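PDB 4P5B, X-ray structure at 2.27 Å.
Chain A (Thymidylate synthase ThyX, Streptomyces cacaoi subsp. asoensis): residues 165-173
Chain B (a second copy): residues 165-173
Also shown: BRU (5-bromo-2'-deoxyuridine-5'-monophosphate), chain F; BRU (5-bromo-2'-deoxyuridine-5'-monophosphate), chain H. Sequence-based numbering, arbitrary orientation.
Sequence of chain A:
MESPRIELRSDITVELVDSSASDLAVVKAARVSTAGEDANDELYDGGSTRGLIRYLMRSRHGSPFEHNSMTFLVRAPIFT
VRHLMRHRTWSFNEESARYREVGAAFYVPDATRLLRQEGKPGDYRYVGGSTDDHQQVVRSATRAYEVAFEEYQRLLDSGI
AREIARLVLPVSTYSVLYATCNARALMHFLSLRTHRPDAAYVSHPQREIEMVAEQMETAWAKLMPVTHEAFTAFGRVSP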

# COMPACT_ATOMS: atom_id res chain seq x y z
N ALA A 165 13.44 -28.49 -10.44
CA ALA A 165 13.82 -28.66 -11.81
C ALA A 165 13.99 -27.31 -12.50
O ALA A 165 14.91 -27.17 -13.36
CB ALA A 165 12.81 -29.51 -12.57
N ARG A 166 13.12 -26.35 -12.15
CA ARG A 166 13.06 -25.12 -12.90
C ARG A 166 14.28 -24.22 -12.68
O ARG A 166 14.41 -23.21 -13.35
CB ARG A 166 11.73 -24.36 -12.64
CG ARG A 166 11.45 -24.09 -11.15
CD ARG A 166 12.32 -22.89 -10.55
NE ARG A 166 11.73 -22.62 -9.23
CZ ARG A 166 10.72 -21.77 -9.07
NH1 ARG A 166 10.30 -21.04 -10.11
NH2 ARG A 166 10.14 -21.65 -7.89
N LEU A 167 15.17 -24.58 -11.78
CA LEU A 167 16.29 -23.71 -11.51
C LEU A 167 17.14 -23.48 -12.74
O LEU A 167 17.89 -22.51 -12.80
CB LEU A 167 17.23 -24.28 -10.46
CG LEU A 167 16.76 -24.75 -9.09
CD1 LEU A 167 17.91 -24.88 -8.20
CD2 LEU A 167 15.74 -23.83 -8.53
N VAL A 168 17.00 -24.35 -13.74
CA VAL A 168 17.88 -24.29 -14.91
C VAL A 168 17.27 -23.50 -16.05
O VAL A 168 17.91 -23.35 -17.14
CB VAL A 168 18.25 -25.72 -15.42
CG1 VAL A 168 18.85 -26.51 -14.30
CG2 VAL A 168 16.98 -26.42 -15.97
N LEU A 169 16.08 -22.98 -15.81
CA LEU A 169 15.35 -22.28 -16.91
C LEU A 169 15.76 -20.82 -16.95
O LEU A 169 15.91 -20.19 -15.91
CB LEU A 169 13.84 -22.43 -16.74
CG LEU A 169 13.34 -23.88 -16.84
CD1 LEU A 169 11.83 -23.90 -16.52
CD2 LEU A 169 13.62 -24.49 -18.22
N PRO A 170 15.93 -20.28 -18.15
CA PRO A 170 16.40 -18.90 -18.23
C PRO A 170 15.30 -17.89 -17.86
O PRO A 170 14.14 -18.24 -17.84
CB PRO A 170 16.71 -18.75 -19.73
CG PRO A 170 15.74 -19.69 -20.40
CD PRO A 170 15.67 -20.87 -19.48
N VAL A 171 15.66 -16.64 -17.63
CA VAL A 171 14.66 -15.60 -17.32
C VAL A 171 13.83 -15.17 -18.55
O VAL A 171 12.88 -14.35 -18.44
CB VAL A 171 15.35 -14.38 -16.67
CG1 VAL A 171 15.96 -14.77 -15.31
CG2 VAL A 171 16.45 -13.83 -17.57
N SER A 172 14.14 -15.76 -19.71
CA SER A 172 13.39 -15.49 -20.90
C SER A 172 12.24 -16.47 -21.08
O SER A 172 11.50 -16.39 -22.08
CB SER A 172 14.31 -15.56 -22.14
OG SER A 172 14.67 -16.95 -22.24
N THR A 173 12.12 -17.43 -20.17
CA THR A 173 10.97 -18.35 -20.20
C THR A 173 9.68 -17.55 -20.15
O THR A 173 9.53 -16.65 -19.34
CB THR A 173 11.03 -19.34 -19.00
OG1 THR A 173 12.32 -19.99 -19.01
CG2 THR A 173 9.92 -20.46 -19.07
N ALA B 165 21.67 -9.56 -23.20
CA ALA B 165 22.54 -10.75 -23.07
C ALA B 165 22.03 -11.63 -21.94
O ALA B 165 22.02 -12.84 -22.03
CB ALA B 165 23.99 -10.36 -22.78
N ARG B 166 21.55 -11.00 -20.89
CA ARG B 166 21.11 -11.75 -19.72
C ARG B 166 19.90 -12.62 -19.99
O ARG B 166 19.49 -13.37 -19.08
CB ARG B 166 20.85 -10.79 -18.58
CG ARG B 166 19.75 -9.71 -18.84
CD ARG B 166 18.27 -10.14 -18.56
NE ARG B 166 17.47 -8.91 -18.67
CZ ARG B 166 17.09 -8.18 -17.63
NH1 ARG B 166 17.31 -8.62 -16.38
NH2 ARG B 166 16.47 -7.03 -17.83
N LEU B 167 19.27 -12.52 -21.19
CA LEU B 167 18.10 -13.35 -21.39
C LEU B 167 18.45 -14.81 -21.26
O LEU B 167 17.59 -15.62 -20.90
CB LEU B 167 17.42 -13.14 -22.73
CG LEU B 167 16.98 -11.74 -23.13
CD1 LEU B 167 16.15 -11.74 -24.44
CD2 LEU B 167 16.33 -11.06 -22.04
N VAL B 168 19.71 -15.17 -21.58
CA VAL B 168 20.11 -16.56 -21.43
C VAL B 168 20.37 -17.04 -19.98
O VAL B 168 20.54 -18.22 -19.77
CB VAL B 168 21.38 -16.86 -22.29
CG1 VAL B 168 21.13 -16.50 -23.70
CG2 VAL B 168 22.64 -16.07 -21.76
N LEU B 169 20.48 -16.17 -18.99
CA LEU B 169 20.80 -16.64 -17.61
C LEU B 169 19.63 -17.29 -16.82
O LEU B 169 18.48 -16.83 -16.89
CB LEU B 169 21.39 -15.47 -16.80
CG LEU B 169 22.65 -14.88 -17.43
CD1 LEU B 169 23.11 -13.68 -16.68
CD2 LEU B 169 23.79 -16.00 -17.51
N PRO B 170 19.93 -18.35 -16.03
CA PRO B 170 18.92 -19.16 -15.32
C PRO B 170 18.31 -18.36 -14.20
O PRO B 170 18.95 -17.39 -13.75
CB PRO B 170 19.74 -20.33 -14.72
CG PRO B 170 21.17 -19.98 -14.91
CD PRO B 170 21.32 -18.76 -15.75
N VAL B 171 17.15 -18.80 -13.68
CA VAL B 171 16.53 -18.12 -12.51
C VAL B 171 17.25 -18.52 -11.22
O VAL B 171 16.87 -18.07 -10.07
CB VAL B 171 15.05 -18.43 -12.36
CG1 VAL B 171 14.21 -17.92 -13.59
CG2 VAL B 171 14.82 -19.88 -12.17
N SER B 172 18.31 -19.33 -11.39
CA SER B 172 19.07 -19.76 -10.23
C SER B 172 20.29 -18.82 -10.07
O SER B 172 21.06 -18.92 -9.12
CB SER B 172 19.55 -21.21 -10.46
OG SER B 172 20.57 -21.13 -11.50
N THR B 173 20.49 -17.88 -10.99
CA THR B 173 21.53 -16.89 -10.81
C THR B 173 21.39 -16.07 -9.50
O THR B 173 20.28 -15.60 -9.17
CB THR B 173 21.54 -15.91 -12.02
OG1 THR B 173 21.68 -16.60 -13.26
CG2 THR B 173 22.67 -14.90 -11.90
N1 BRU F . 4.70 -17.39 -5.98
C2 BRU F . 5.33 -17.22 -4.79
N3 BRU F . 5.52 -18.25 -3.89
C4 BRU F . 5.04 -19.48 -4.16
C5 BRU F . 4.38 -19.66 -5.39
C6 BRU F . 4.19 -18.64 -6.31
O2 BRU F . 5.70 -16.10 -4.50
O4 BRU F . 5.21 -20.36 -3.31
BR BRU F . 3.59 -21.35 -5.71
C1' BRU F . 4.60 -16.20 -6.84
C2' BRU F . 6.00 -15.73 -7.26
C3' BRU F . 5.87 -15.54 -8.77
C4' BRU F . 4.79 -16.55 -9.16
O3' BRU F . 5.45 -14.21 -9.16
O4' BRU F . 3.95 -16.70 -8.05
C5' BRU F . 5.23 -17.93 -9.62
O5' BRU F . 6.26 -18.45 -8.85
P BRU F . 6.96 -20.03 -8.93
OP1 BRU F . 5.73 -20.88 -8.56
OP2 BRU F . 7.25 -19.90 -10.36
OP3 BRU F . 7.97 -19.80 -7.88
N1 BRU H . 14.21 -3.19 -12.22
C2 BRU H . 13.12 -2.81 -12.94
N3 BRU H . 13.24 -2.07 -14.07
C4 BRU H . 14.43 -1.63 -14.47
C5 BRU H . 15.54 -1.98 -13.73
C6 BRU H . 15.47 -2.75 -12.61
O2 BRU H . 12.02 -3.15 -12.55
O4 BRU H . 14.50 -0.95 -15.52
BR BRU H . 17.22 -1.21 -14.26
C1' BRU H . 13.96 -4.00 -11.05
C2' BRU H . 13.43 -5.41 -11.40
C3' BRU H . 14.24 -6.38 -10.50
C4' BRU H . 15.55 -5.63 -10.35
O3' BRU H . 13.63 -6.61 -9.20
O4' BRU H . 15.18 -4.15 -10.39
C5' BRU H . 16.61 -5.98 -11.41
O5' BRU H . 16.11 -5.97 -12.72
P BRU H . 17.01 -6.14 -14.10
OP1 BRU H . 15.96 -6.27 -15.12
OP2 BRU H . 17.84 -7.33 -13.70
OP3 BRU H . 17.72 -4.82 -13.99

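The two stretches cross at Pro A170 and Pro B170, whose CA atoms lie 3.9 Å apart, and pair there through a single beta bridge. Its bonds are reciprocal: Val B171 N donates to Leu A169 O and Val A171 N to Leu B169 O, each N to O distance being 2.9 Å. The donors are the valine amides, as expected where the bonds flank the bridged pair, and the missing amide hydrogen of the prolines costs the bridge nothing. The same carbonyls also receive CA-H contacts, with Pro B170 CA 3.2 Å from Leu A169 O and Pro A170 CA 3.2 Å from Leu B169 O.

Pro A170 O and Pro B170 O turn to their own chains. Each closes a type I turn by accepting the amide and the hydroxyl of Thr A173 or Thr B173, respectively. Arg A166 O and Arg B166 O likewise accept the amides of Leu A169 and Leu B169, while Val A171 CG2 packs 3.4 Å from Arg B166 O. The two valines meet directly, Val A171 CG1 lying 4.0 Å from Val B171 CG1, an apolar contact beside the polar bridge.

The arginine guanidiniums serve the nucleotides. Arg A166 NH2 donates to OP3 of the chain F BRU at 2.9 Å, and Arg B166 NH2 to OP1 of the chain H BRU at 2.9 Å; the NH1 bonds to these phosphates are weak.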